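Local coordinates for tryptophanyl-tRNA synthetase (Aeropyrum pernix, PDB 3A04), which catalyses the ATP-dependent attachment of L-tryptophan to tRNA(Trp), releasing AMP and diphosphate, as a member of the class I aminoacyl-tRNA synthetases, at residues A[15-20]-A[51-56]; A[20-23]-A[27-30]; A[176-181]-A[190-195]; A[312-315]-A[319-322]. All blocks are in the same frame, centred on the assembly; numbering follows the deposited sequence.

Contact 1: A[15-20]-A[51-56]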
loop_
_atom_site.group_PDB
_atom_site.type_symbol
_atom_site.label_atom_id
_atom_site.label_comp_id
_atom_site.label_asym_id
_atom_site.label_seq_id
_atom_site.Cartn_x
_atom_site.Cartn_y
_atom_site.Cartn_z
ATOM N N LYS A 15 -17.319 -36.271 -0.458
ATOM C CA LYS A 15 -18.389 -36.247 0.565
ATOM C C LYS A 15 -17.832 -36.166 1.997
ATOM O O LYS A 15 -18.530 -35.726 2.928
ATOM C CB LYS A 15 -19.301 -37.483 0.421
ATOM C CG LYS A 15 -20.239 -37.439 -0.790
ATOM C CD LYS A 15 -20.567 -38.832 -1.331
ATOM C CE LYS A 15 -21.116 -38.750 -2.764
ATOM N NZ LYS A 15 -21.365 -40.085 -3.389
ATOM N N ASP A 16 -16.568 -36.571 2.150
ATOM C CA ASP A 16 -15.917 -36.672 3.458
ATOM C C ASP A 16 -15.593 -35.297 4.090
ATOM O O ASP A 16 -15.791 -35.091 5.294
ATOM C CB ASP A 16 -14.718 -37.665 3.403
ATOM C CG ASP A 16 -13.355 -36.987 3.176
ATOM O OD1 ASP A 16 -12.730 -36.543 4.168
ATOM O OD2 ASP A 16 -12.881 -36.946 2.020
ATOM N N TYR A 17 -15.134 -34.350 3.274
ATOM C CA TYR A 17 -14.766 -33.031 3.785
ATOM C C TYR A 17 -15.682 -31.922 3.301
ATOM O O TYR A 17 -15.578 -30.798 3.780
ATOM C CB TYR A 17 -13.289 -32.697 3.504
ATOM C CG TYR A 17 -12.898 -32.634 2.040
ATOM C CD1 TYR A 17 -12.707 -33.803 1.300
ATOM C CD2 TYR A 17 -12.689 -31.412 1.398
ATOM C CE1 TYR A 17 -12.334 -33.766 -0.053
ATOM C CE2 TYR A 17 -12.316 -31.363 0.038
ATOM C CZ TYR A 17 -12.143 -32.548 -0.676
ATOM O OH TYR A 17 -11.773 -32.540 -2.006
ATOM N N ASP A 18 -16.582 -32.228 2.365
ATOM C CA ASP A 18 -17.592 -31.246 1.974
ATOM C C ASP A 18 -18.500 -30.897 3.133
ATOM O O ASP A 18 -19.123 -29.821 3.129
ATOM C CB ASP A 18 -18.417 -31.670 0.756
ATOM C CG ASP A 18 -18.018 -30.901 -0.521
ATOM O OD1 ASP A 18 -16.875 -30.399 -0.568
ATOM O OD2 ASP A 18 -18.838 -30.800 -1.465
ATOM N N ARG A 19 -18.568 -31.811 4.111
ATOM C CA ARG A 19 -19.206 -31.536 5.396
ATOM C C ARG A 19 -18.457 -30.411 6.130
ATOM O O ARG A 19 -19.046 -29.407 6.499
ATOM C CB ARG A 19 -19.294 -32.802 6.268
ATOM C CG ARG A 19 -20.529 -33.702 6.031
ATOM C CD ARG A 19 -20.904 -34.382 7.366
ATOM N NE ARG A 19 -21.470 -35.732 7.276
ATOM C CZ ARG A 19 -20.759 -36.851 7.121
ATOM N NH1 ARG A 19 -19.429 -36.805 6.988
ATOM N NH2 ARG A 19 -21.387 -38.029 7.092
ATOM N N LEU A 20 -17.159 -30.560 6.321
ATOM C CA LEU A 20 -16.406 -29.538 7.038
ATOM C C LEU A 20 -16.373 -28.155 6.325
ATOM O O LEU A 20 -16.533 -27.097 6.953
ATOM C CB LEU A 20 -15.003 -30.037 7.333
ATOM C CG LEU A 20 -14.311 -29.060 8.270
ATOM C CD1 LEU A 20 -13.321 -29.783 9.190
ATOM C CD2 LEU A 20 -13.627 -27.981 7.429
ATOM N N ILE A 51 -13.857 -32.553 -10.252
ATOM C CA ILE A 51 -12.571 -31.937 -9.842
ATOM C C ILE A 51 -12.898 -30.510 -9.334
ATOM O O ILE A 51 -12.335 -30.035 -8.362
ATOM C CB ILE A 51 -11.595 -31.860 -11.052
ATOM C CG1 ILE A 51 -11.143 -33.318 -11.352
ATOM C CG2 ILE A 51 -10.355 -30.881 -10.736
ATOM C CD1 ILE A 51 -10.484 -33.537 -12.753
ATOM N N ILE A 52 -13.790 -29.848 -10.019
ATOM C CA ILE A 52 -14.434 -28.653 -9.432
ATOM C C ILE A 52 -15.579 -29.129 -8.548
ATOM O O ILE A 52 -16.632 -29.480 -9.034
ATOM C CB ILE A 52 -14.900 -27.758 -10.531
ATOM C CG1 ILE A 52 -13.637 -27.259 -11.318
ATOM C CG2 ILE A 52 -15.572 -26.477 -9.945
ATOM C CD1 ILE A 52 -14.101 -26.493 -12.496
ATOM N N PHE A 53 -15.343 -29.186 -7.252
ATOM C CA PHE A 53 -16.280 -29.910 -6.363
ATOM C C PHE A 53 -17.194 -28.974 -5.505
ATOM O O PHE A 53 -18.206 -29.430 -4.912
ATOM C CB PHE A 53 -15.506 -30.785 -5.417
ATOM C CG PHE A 53 -14.641 -30.039 -4.456
ATOM C CD1 PHE A 53 -15.154 -29.576 -3.222
ATOM C CD2 PHE A 53 -13.300 -29.808 -4.758
ATOM C CE1 PHE A 53 -14.312 -28.906 -2.320
ATOM C CE2 PHE A 53 -12.480 -29.171 -3.890
ATOM C CZ PHE A 53 -12.971 -28.706 -2.646
ATOM N N GLY A 54 -16.831 -27.673 -5.446
ATOM C CA GLY A 54 -17.476 -26.762 -4.501
ATOM C C GLY A 54 -17.707 -25.393 -5.105
ATOM O O GLY A 54 -17.080 -25.031 -6.152
ATOM N N HIS A 55 -18.597 -24.609 -4.458
ATOM C CA HIS A 55 -18.733 -23.184 -4.852
ATOM C C HIS A 55 -19.218 -22.407 -3.619
ATOM O O HIS A 55 -19.759 -23.006 -2.665
ATOM C CB HIS A 55 -19.732 -22.966 -5.995
ATOM C CG HIS A 55 -21.150 -22.867 -5.513
ATOM N ND1 HIS A 55 -21.791 -21.661 -5.324
ATOM C CD2 HIS A 55 -22.046 -23.835 -5.152
ATOM C CE1 HIS A 55 -23.020 -21.882 -4.863
ATOM N NE2 HIS A 55 -23.194 -23.192 -4.738
ATOM N N ARG A 56 -18.987 -21.102 -3.633
ATOM C CA ARG A 56 -19.685 -20.225 -2.676
ATOM C C ARG A 56 -20.181 -19.034 -3.468
ATOM O O ARG A 56 -19.380 -18.341 -4.117
ATOM C CB ARG A 56 -18.773 -19.831 -1.525
ATOM C CG ARG A 56 -19.523 -18.893 -0.469
ATOM C CD ARG A 56 -18.646 -18.709 0.735
ATOM N NE ARG A 56 -17.329 -18.116 0.392
ATOM C CZ ARG A 56 -16.185 -18.479 0.953
ATOM N NH1 ARG A 56 -16.164 -19.377 1.939
ATOM N NH2 ARG A 56 -15.027 -17.918 0.558
#
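Tyr17 and Phe53 both hold CG between their own backbone N and carbonyl carbon (chi1 62° and 65°), the crowded position for an aromatic, and these torsions bring the two rings together between the 15-20 segment and strand 52-56. The pair is T-shaped: the ring centroids stand 5.5 Å apart with planes at 69°, the edge of Tyr17 directed at a face of Phe53. Closest in this edge is Tyr17 CE2, 3.8 Å from Phe53 CZ, while Tyr17 OH sits over the same ring, offset toward its rim, 3.9 Å from Phe53 CE2. Asp18 approaches the ring obliquely and places OD1 3.3 Å from Phe53 CD1. That oxygen is buried and has no polar partner in the model, so the ring helps to shut it off from solvent. Lys247 touches both rings, and Ile14 and Tyr245 also pack on Phe53. With Phe53 cut back to an alanine, the edge of Tyr17 would probably lose the face it points at, and Asp18 OD1 the ring beside it. The backbone beneath the ring is irregular: Phe53 and Gly54 both bond to Tyr245 of strand 242-246, and this doubled pairing defines a classic beta bulge in the mixed sheet of the synthetase, one strand in from its 27-28 edge.

Contact 2: A[20-23]-A[27-30]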
loop_
_atom_site.group_PDB
_atom_site.type_symbol
_atom_site.label_atom_id
_atom_site.label_comp_id
_atom_site.label_asym_id
_atom_site.label_seq_id
_atom_site.Cartn_x
_atom_site.Cartn_y
_atom_site.Cartn_z
ATOM N N LEU A 20 -17.159 -30.560 6.321
ATOM C CA LEU A 20 -16.406 -29.538 7.038
ATOM C C LEU A 20 -16.373 -28.155 6.325
ATOM O O LEU A 20 -16.533 -27.097 6.953
ATOM C CB LEU A 20 -15.003 -30.037 7.333
ATOM C CG LEU A 20 -14.311 -29.060 8.270
ATOM C CD1 LEU A 20 -13.321 -29.783 9.190
ATOM C CD2 LEU A 20 -13.627 -27.981 7.429
ATOM N N LEU A 21 -16.186 -28.169 5.012
ATOM C CA LEU A 21 -16.195 -26.912 4.269
ATOM C C LEU A 21 -17.562 -26.182 4.314
ATOM O O LEU A 21 -17.620 -24.967 4.067
ATOM C CB LEU A 21 -15.688 -27.144 2.834
ATOM C CG LEU A 21 -14.265 -27.702 2.703
ATOM C CD1 LEU A 21 -13.936 -27.877 1.259
ATOM C CD2 LEU A 21 -13.184 -26.811 3.400
ATOM N N ARG A 22 -18.651 -26.897 4.636
ATOM C CA ARG A 22 -19.989 -26.253 4.724
ATOM C C ARG A 22 -20.046 -25.229 5.852
ATOM O O ARG A 22 -20.812 -24.257 5.787
ATOM C CB ARG A 22 -21.122 -27.273 4.901
ATOM C CG ARG A 22 -21.662 -27.829 3.606
ATOM C CD ARG A 22 -22.526 -29.056 3.846
ATOM N NE ARG A 22 -22.737 -29.792 2.587
ATOM C CZ ARG A 22 -23.872 -30.405 2.263
ATOM N NH1 ARG A 22 -24.910 -30.368 3.102
ATOM N NH2 ARG A 22 -23.977 -31.053 1.105
ATOM N N THR A 23 -19.228 -25.454 6.873
ATOM C CA THR A 23 -18.958 -24.476 7.955
ATOM C C THR A 23 -18.632 -23.081 7.398
ATOM O O THR A 23 -19.011 -22.060 7.987
ATOM C CB THR A 23 -17.774 -24.984 8.792
ATOM O OG1 THR A 23 -18.195 -26.178 9.457
ATOM C CG2 THR A 23 -17.227 -23.936 9.825
ATOM N N ARG A 27 -20.515 -24.892 -0.733
ATOM C CA ARG A 27 -21.539 -25.848 -1.146
ATOM C C ARG A 27 -21.068 -26.835 -2.211
ATOM O O ARG A 27 -20.136 -26.528 -2.966
ATOM C CB ARG A 27 -22.693 -25.055 -1.751
ATOM C CG ARG A 27 -23.183 -23.975 -0.799
ATOM C CD ARG A 27 -24.435 -24.396 0.008
ATOM N NE ARG A 27 -24.170 -25.475 0.939
ATOM C CZ ARG A 27 -25.027 -26.458 1.268
ATOM N NH1 ARG A 27 -26.222 -26.597 0.704
ATOM N NH2 ARG A 27 -24.659 -27.363 2.149
ATOM N N PRO A 28 -21.754 -28.004 -2.334
ATOM C CA PRO A 28 -21.473 -28.882 -3.511
ATOM C C PRO A 28 -21.722 -28.128 -4.785
ATOM O O PRO A 28 -22.773 -27.431 -4.915
ATOM C CB PRO A 28 -22.532 -29.994 -3.404
ATOM C CG PRO A 28 -22.735 -30.109 -1.831
ATOM C CD PRO A 28 -22.777 -28.588 -1.431
ATOM N N PHE A 29 -20.792 -28.284 -5.736
ATOM C CA PHE A 29 -20.959 -27.653 -7.044
ATOM C C PHE A 29 -22.228 -28.056 -7.753
ATOM O O PHE A 29 -22.786 -27.301 -8.584
ATOM C CB PHE A 29 -19.729 -27.918 -7.993
ATOM C CG PHE A 29 -19.739 -27.032 -9.220
ATOM C CD1 PHE A 29 -19.184 -25.772 -9.180
ATOM C CD2 PHE A 29 -20.339 -27.455 -10.376
ATOM C CE1 PHE A 29 -19.260 -24.902 -10.288
ATOM C CE2 PHE A 29 -20.332 -26.660 -11.481
ATOM C CZ PHE A 29 -19.840 -25.347 -11.413
ATOM N N SER A 30 -22.669 -29.280 -7.534
ATOM C CA SER A 30 -23.889 -29.737 -8.256
ATOM C C SER A 30 -25.157 -28.836 -8.034
ATOM O O SER A 30 -26.030 -28.739 -8.908
ATOM C CB SER A 30 -24.176 -31.199 -7.873
ATOM O OG SER A 30 -24.140 -31.318 -6.459
#
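Helix 18-22 runs through a short loop into strand 27-28, and the chain returns close enough for the CA atoms of Arg22 and Arg27 to lie 6.1 Å apart. The loop connects the helix to the outermost strand of the mixed sheet at this end; Arg27 of this strand, and Phe29 just after it, bond through their backbones to His55 and Phe53 of the antiparallel strand 52-56. On the surface, the two arginine side chains cross at about a right angle, with guanidinium planes 74° apart. Arg22 is extended from CG to NE, whereas Arg27 is bent at chi2 (-98°) and again at chi3 (66°), which turns its end back toward the helix although its CB points away. Arg27 NH2 thereby comes over one face of the Arg22 guanidinium, 3.1 Å from Arg22 NE. Both atoms are donors, so the approach pairs like charges and cannot be a bond. The partner that offsets it is Glu31, whose OE2 forms a salt bridge with Arg27 NH1 and probably eases the crowding of positive charge. Pro28 touches both arginines: its CD lies 4.0 Å above the plane of the Arg27 guanidinium, over the centre, and Pro28 CG lies 3.3 Å from Arg22 NH2.

Contact 3: A[176-181]-A[190-195]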
loop_
_atom_site.group_PDB
_atom_site.type_symbol
_atom_site.label_atom_id
_atom_site.label_comp_id
_atom_site.label_asym_id
_atom_site.label_seq_id
_atom_site.Cartn_x
_atom_site.Cartn_y
_atom_site.Cartn_z
ATOM N N ALA A 176 -3.782 -14.989 11.652
ATOM C CA ALA A 176 -4.534 -16.240 11.542
ATOM C C ALA A 176 -4.412 -16.864 10.165
ATOM O O ALA A 176 -4.456 -18.082 10.044
ATOM C CB ALA A 176 -6.014 -16.028 11.911
ATOM N N ILE A 177 -4.224 -16.054 9.126
ATOM C CA ILE A 177 -4.250 -16.546 7.719
ATOM C C ILE A 177 -2.899 -16.942 7.153
ATOM O O ILE A 177 -2.789 -17.926 6.406
ATOM C CB ILE A 177 -4.860 -15.494 6.765
ATOM C CG1 ILE A 177 -6.367 -15.384 7.016
ATOM C CG2 ILE A 177 -4.653 -15.881 5.283
ATOM C CD1 ILE A 177 -6.920 -14.078 6.588
ATOM N N TYR A 178 -1.889 -16.142 7.477
ATOM C CA TYR A 178 -0.625 -16.230 6.777
ATOM C C TYR A 178 0.595 -16.488 7.705
ATOM O O TYR A 178 1.716 -16.613 7.194
ATOM C CB TYR A 178 -0.432 -14.989 5.842
ATOM C CG TYR A 178 -1.122 -15.089 4.460
ATOM C CD1 TYR A 178 -1.129 -16.311 3.740
ATOM C CD2 TYR A 178 -1.753 -13.983 3.877
ATOM C CE1 TYR A 178 -1.744 -16.429 2.458
ATOM C CE2 TYR A 178 -2.377 -14.071 2.589
ATOM C CZ TYR A 178 -2.374 -15.306 1.882
ATOM O OH TYR A 178 -2.971 -15.444 0.636
ATOM N N GLY A 179 0.377 -16.582 9.029
ATOM C CA GLY A 179 1.463 -16.693 10.025
ATOM C C GLY A 179 2.118 -15.366 10.448
ATOM O O GLY A 179 1.444 -14.321 10.549
ATOM N N GLU A 180 3.439 -15.388 10.668
ATOM C CA GLU A 180 4.223 -14.161 10.985
ATOM C C GLU A 180 4.031 -12.989 10.051
ATOM O O GLU A 180 4.173 -13.083 8.837
ATOM C CB GLU A 180 5.715 -14.461 11.095
ATOM C CG GLU A 180 6.054 -15.506 12.175
ATOM C CD GLU A 180 6.281 -14.888 13.566
ATOM O OE1 GLU A 180 7.472 -14.689 13.950
ATOM O OE2 GLU A 180 5.266 -14.615 14.262
ATOM N N LEU A 181 3.736 -11.850 10.630
ATOM C CA LEU A 181 3.249 -10.730 9.864
ATOM C C LEU A 181 4.236 -9.635 9.460
ATOM O O LEU A 181 4.217 -8.492 10.042
ATOM C CB LEU A 181 2.161 -10.101 10.656
ATOM C CG LEU A 181 0.815 -10.758 10.525
ATOM C CD1 LEU A 181 -0.071 -9.544 10.663
ATOM C CD2 LEU A 181 0.584 -11.498 9.153
ATOM N N LEU A 190 -3.404 -7.469 1.774
ATOM C CA LEU A 190 -4.318 -6.389 1.314
ATOM C C LEU A 190 -4.340 -6.290 -0.213
ATOM O O LEU A 190 -5.370 -5.987 -0.801
ATOM C CB LEU A 190 -3.921 -5.010 1.869
ATOM C CG LEU A 190 -3.781 -4.863 3.404
ATOM C CD1 LEU A 190 -3.187 -3.507 3.807
ATOM C CD2 LEU A 190 -5.106 -5.014 4.081
ATOM N N THR A 191 -3.190 -6.483 -0.845
ATOM C CA THR A 191 -3.100 -6.274 -2.322
ATOM C C THR A 191 -3.881 -7.419 -2.982
ATOM O O THR A 191 -4.557 -7.259 -3.978
ATOM C CB THR A 191 -1.571 -6.271 -2.754
ATOM O OG1 THR A 191 -0.916 -5.160 -2.115
ATOM C CG2 THR A 191 -1.390 -6.078 -4.234
ATOM N N GLN A 192 -3.767 -8.631 -2.417
ATOM C CA GLN A 192 -4.512 -9.713 -2.998
ATOM C C GLN A 192 -5.981 -9.476 -2.865
ATOM O O GLN A 192 -6.739 -9.903 -3.729
ATOM C CB GLN A 192 -4.048 -11.024 -2.295
ATOM C CG GLN A 192 -4.051 -12.200 -3.094
ATOM C CD GLN A 192 -3.943 -13.502 -2.231
ATOM O OE1 GLN A 192 -4.493 -14.577 -2.610
ATOM N NE2 GLN A 192 -3.266 -13.390 -1.070
ATOM N N ALA A 193 -6.448 -8.879 -1.749
ATOM C CA ALA A 193 -7.895 -8.596 -1.647
ATOM C C ALA A 193 -8.246 -7.548 -2.729
ATOM O O ALA A 193 -9.333 -7.586 -3.286
ATOM C CB ALA A 193 -8.214 -7.993 -0.252
ATOM N N ALA A 194 -7.396 -6.504 -2.874
ATOM C CA ALA A 194 -7.643 -5.528 -3.962
ATOM C C ALA A 194 -7.667 -6.152 -5.337
ATOM O O ALA A 194 -8.469 -5.735 -6.232
ATOM C CB ALA A 194 -6.586 -4.385 -3.886
ATOM N N ASP A 195 -6.761 -7.094 -5.597
ATOM C CA ASP A 195 -6.831 -7.810 -6.913
ATOM C C ASP A 195 -8.276 -8.329 -7.161
ATOM O O ASP A 195 -8.843 -8.146 -8.236
ATOM C CB ASP A 195 -5.841 -9.013 -6.936
ATOM C CG ASP A 195 -4.389 -8.558 -7.059
ATOM O OD1 ASP A 195 -4.152 -7.446 -7.631
ATOM O OD2 ASP A 195 -3.484 -9.249 -6.537
#
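The ring of Tyr178 has the CG2 methyl of its chain neighbour Ile177 over the centre of one face, 3.6 Å above the plane, and the side-chain amide of Gln192 at its edge. Ring and amide are nearly coplanar, their planes 30° apart, so the amide meets the phenol near the ring plane and does not stack on it. The link is one hydrogen bond: Gln192 NE2 donates to Tyr178 OH at 2.7 Å, with an almost straight N-H...O angle of 176° and the phenol oxygen lying in the amide plane. The hydroxyl is therefore the acceptor here. Gln192 reaches it because its chain is extended beyond CG (chi2 -165°), carrying the amide outward from helix 183-197, and Gln192 also touches His221 of helix 219-231. A leucine in place of Gln192 would probably leave Tyr178 OH without this donor and the ring freer to turn. Only 71 Å² is buried between the two segments, which marks the contact as a polar bridge between helices and not an extensive interface. Helix 171-178 ends at Tyr178, and Gly179 then leaves helical geometry with positive phi; Lys185 of helix 183-197 reaches back with NZ to the backbone oxygens of Tyr178 and Glu180. Two residues before Gln192, Leu190 packs on Met187 of the second subunit. The bridge thus ties together two successive surface helices joined by the short 179-182 connection, near the place where Leu190 meets that subunit.

Contact 4: A[312-315]-A[319-322]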
loop_
_atom_site.group_PDB
_atom_site.type_symbol
_atom_site.label_atom_id
_atom_site.label_comp_id
_atom_site.label_asym_id
_atom_site.label_seq_id
_atom_site.Cartn_x
_atom_site.Cartn_y
_atom_site.Cartn_z
ATOM N N HIS A 312 -6.182 -33.645 -17.262
ATOM C CA HIS A 312 -5.669 -33.049 -18.524
ATOM C C HIS A 312 -5.708 -33.879 -19.782
ATOM O O HIS A 312 -6.100 -33.369 -20.812
ATOM C CB HIS A 312 -4.192 -32.635 -18.353
ATOM C CG HIS A 312 -3.989 -31.703 -17.194
ATOM N ND1 HIS A 312 -4.347 -30.376 -17.270
ATOM C CD2 HIS A 312 -3.547 -31.918 -15.926
ATOM C CE1 HIS A 312 -4.080 -29.791 -16.106
ATOM N NE2 HIS A 312 -3.607 -30.710 -15.272
ATOM N N LEU A 313 -5.130 -35.075 -19.747
ATOM C CA LEU A 313 -4.715 -35.731 -21.045
ATOM C C LEU A 313 -5.868 -36.422 -21.813
ATOM O O LEU A 313 -5.786 -36.612 -23.046
ATOM C CB LEU A 313 -3.562 -36.749 -20.813
ATOM C CG LEU A 313 -2.289 -36.169 -20.200
ATOM C CD1 LEU A 313 -1.242 -37.275 -19.882
ATOM C CD2 LEU A 313 -1.767 -34.899 -21.031
ATOM N N MET A 314 -6.926 -36.768 -21.066
ATOM C CA MET A 314 -8.087 -37.460 -21.620
ATOM C C MET A 314 -9.398 -36.716 -21.309
ATOM O O MET A 314 -10.095 -37.096 -20.381
ATOM C CB MET A 314 -8.173 -38.905 -21.092
ATOM C CG MET A 314 -7.031 -39.780 -21.576
ATOM S SD MET A 314 -7.007 -41.490 -20.909
ATOM C CE MET A 314 -5.505 -42.114 -21.680
ATOM N N PRO A 315 -9.691 -35.632 -22.056
ATOM C CA PRO A 315 -10.943 -34.915 -21.867
ATOM C C PRO A 315 -12.182 -35.768 -22.136
ATOM O O PRO A 315 -13.293 -35.412 -21.684
ATOM C CB PRO A 315 -10.874 -33.801 -22.904
ATOM C CG PRO A 315 -9.748 -34.215 -23.842
ATOM C CD PRO A 315 -8.787 -34.877 -22.939
ATOM N N GLU A 319 -12.971 -42.456 -22.613
ATOM C CA GLU A 319 -11.589 -42.889 -22.744
ATOM C C GLU A 319 -10.899 -43.011 -21.364
ATOM O O GLU A 319 -10.169 -43.970 -21.080
ATOM C CB GLU A 319 -10.888 -41.863 -23.637
ATOM C CG GLU A 319 -9.441 -42.132 -23.875
ATOM C CD GLU A 319 -8.889 -41.376 -25.102
ATOM O OE1 GLU A 319 -9.520 -40.436 -25.639
ATOM O OE2 GLU A 319 -7.804 -41.763 -25.545
ATOM N N VAL A 320 -11.139 -42.027 -20.484
ATOM C CA VAL A 320 -10.538 -42.113 -19.165
ATOM C C VAL A 320 -11.235 -43.175 -18.294
ATOM O O VAL A 320 -10.568 -43.879 -17.531
ATOM C CB VAL A 320 -10.380 -40.688 -18.496
ATOM C CG1 VAL A 320 -11.709 -40.146 -18.076
ATOM C CG2 VAL A 320 -9.384 -40.759 -17.342
ATOM N N LYS A 321 -12.565 -43.333 -18.437
ATOM C CA LYS A 321 -13.265 -44.512 -17.825
ATOM C C LYS A 321 -12.649 -45.868 -18.229
ATOM O O LYS A 321 -12.440 -46.761 -17.404
ATOM C CB LYS A 321 -14.772 -44.527 -18.173
ATOM C CG LYS A 321 -15.585 -43.292 -17.718
ATOM C CD LYS A 321 -17.154 -43.485 -17.864
ATOM C CE LYS A 321 -17.706 -43.308 -19.321
ATOM N NZ LYS A 321 -17.959 -44.593 -20.146
ATOM N N HIS A 322 -12.296 -46.002 -19.503
ATOM C CA HIS A 322 -11.705 -47.239 -19.972
ATOM C C HIS A 322 -10.373 -47.458 -19.325
ATOM O O HIS A 322 -10.033 -48.598 -18.959
ATOM C CB HIS A 322 -11.539 -47.215 -21.489
ATOM C CG HIS A 322 -10.935 -48.475 -22.047
ATOM N ND1 HIS A 322 -11.683 -49.608 -22.331
ATOM C CD2 HIS A 322 -9.656 -48.769 -22.396
ATOM C CE1 HIS A 322 -10.886 -50.543 -22.827
ATOM N NE2 HIS A 322 -9.654 -50.058 -22.880
#
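Met314 and Glu319 cross at about a right angle, each with its chain stretched out beyond CG, so that the thioether lies across the aliphatic part of the glutamate. Met314 SD is 3.9 Å from Glu319 CG, and Met314 CG is 4.1 Å from the same carbon. CG of Met314 stands anti to its carbonyl carbon (chi1 -66°), which directs Met314 SD past the first turn of the next helix, 4.0 Å from Val320 CA. Val320 meets the root of the methionine instead: the two CB atoms, Met314 CB and Val320 CB, are 3.8 Å apart. These contacts close the corner between helices 304-313 and 317-328, Met314 being the first residue after helix 304-313 to leave helical geometry. The corner belongs to the part of the protein that binds the iron/sulfur cluster: Val320 packs on Tyr306, which lines the cluster pocket together with Cys303 and Cys327, and the Val320 side chain is about 8 Å from the cluster. The carboxylate of Glu319 is held elsewhere, OE2 forming a salt bridge with Lys344 of helix 334-364. That helix also supplies Ile340 against Met314, while Arg49 NH1 bonds to the backbone oxygen of Met314.

Overall arrangement
Contacts 1 and 2 form one unit: their centres are 4 Å apart, they share Leu20 and helix 18-22, and their strands 27-28 and 52-56 are antiparallel neighbours in the mixed sheet. Together they lie where the chain near its N-terminus meets the 27-28 border of that sheet. Contact 3 follows in the chain, between helices 171-178 and 183-197, with its centre 24 Å from those of contacts 1 and 2. Contact 4 comes last, between helices 304-313 and 317-328, its centre 38 Å from that of contact 3 and on the opposite side of the chain's centre. The contacts thus fall at the sheet border, near the second subunit and near the cluster; contacts 1 and 4 do not touch, though their nearest atoms are about 6 Å apart.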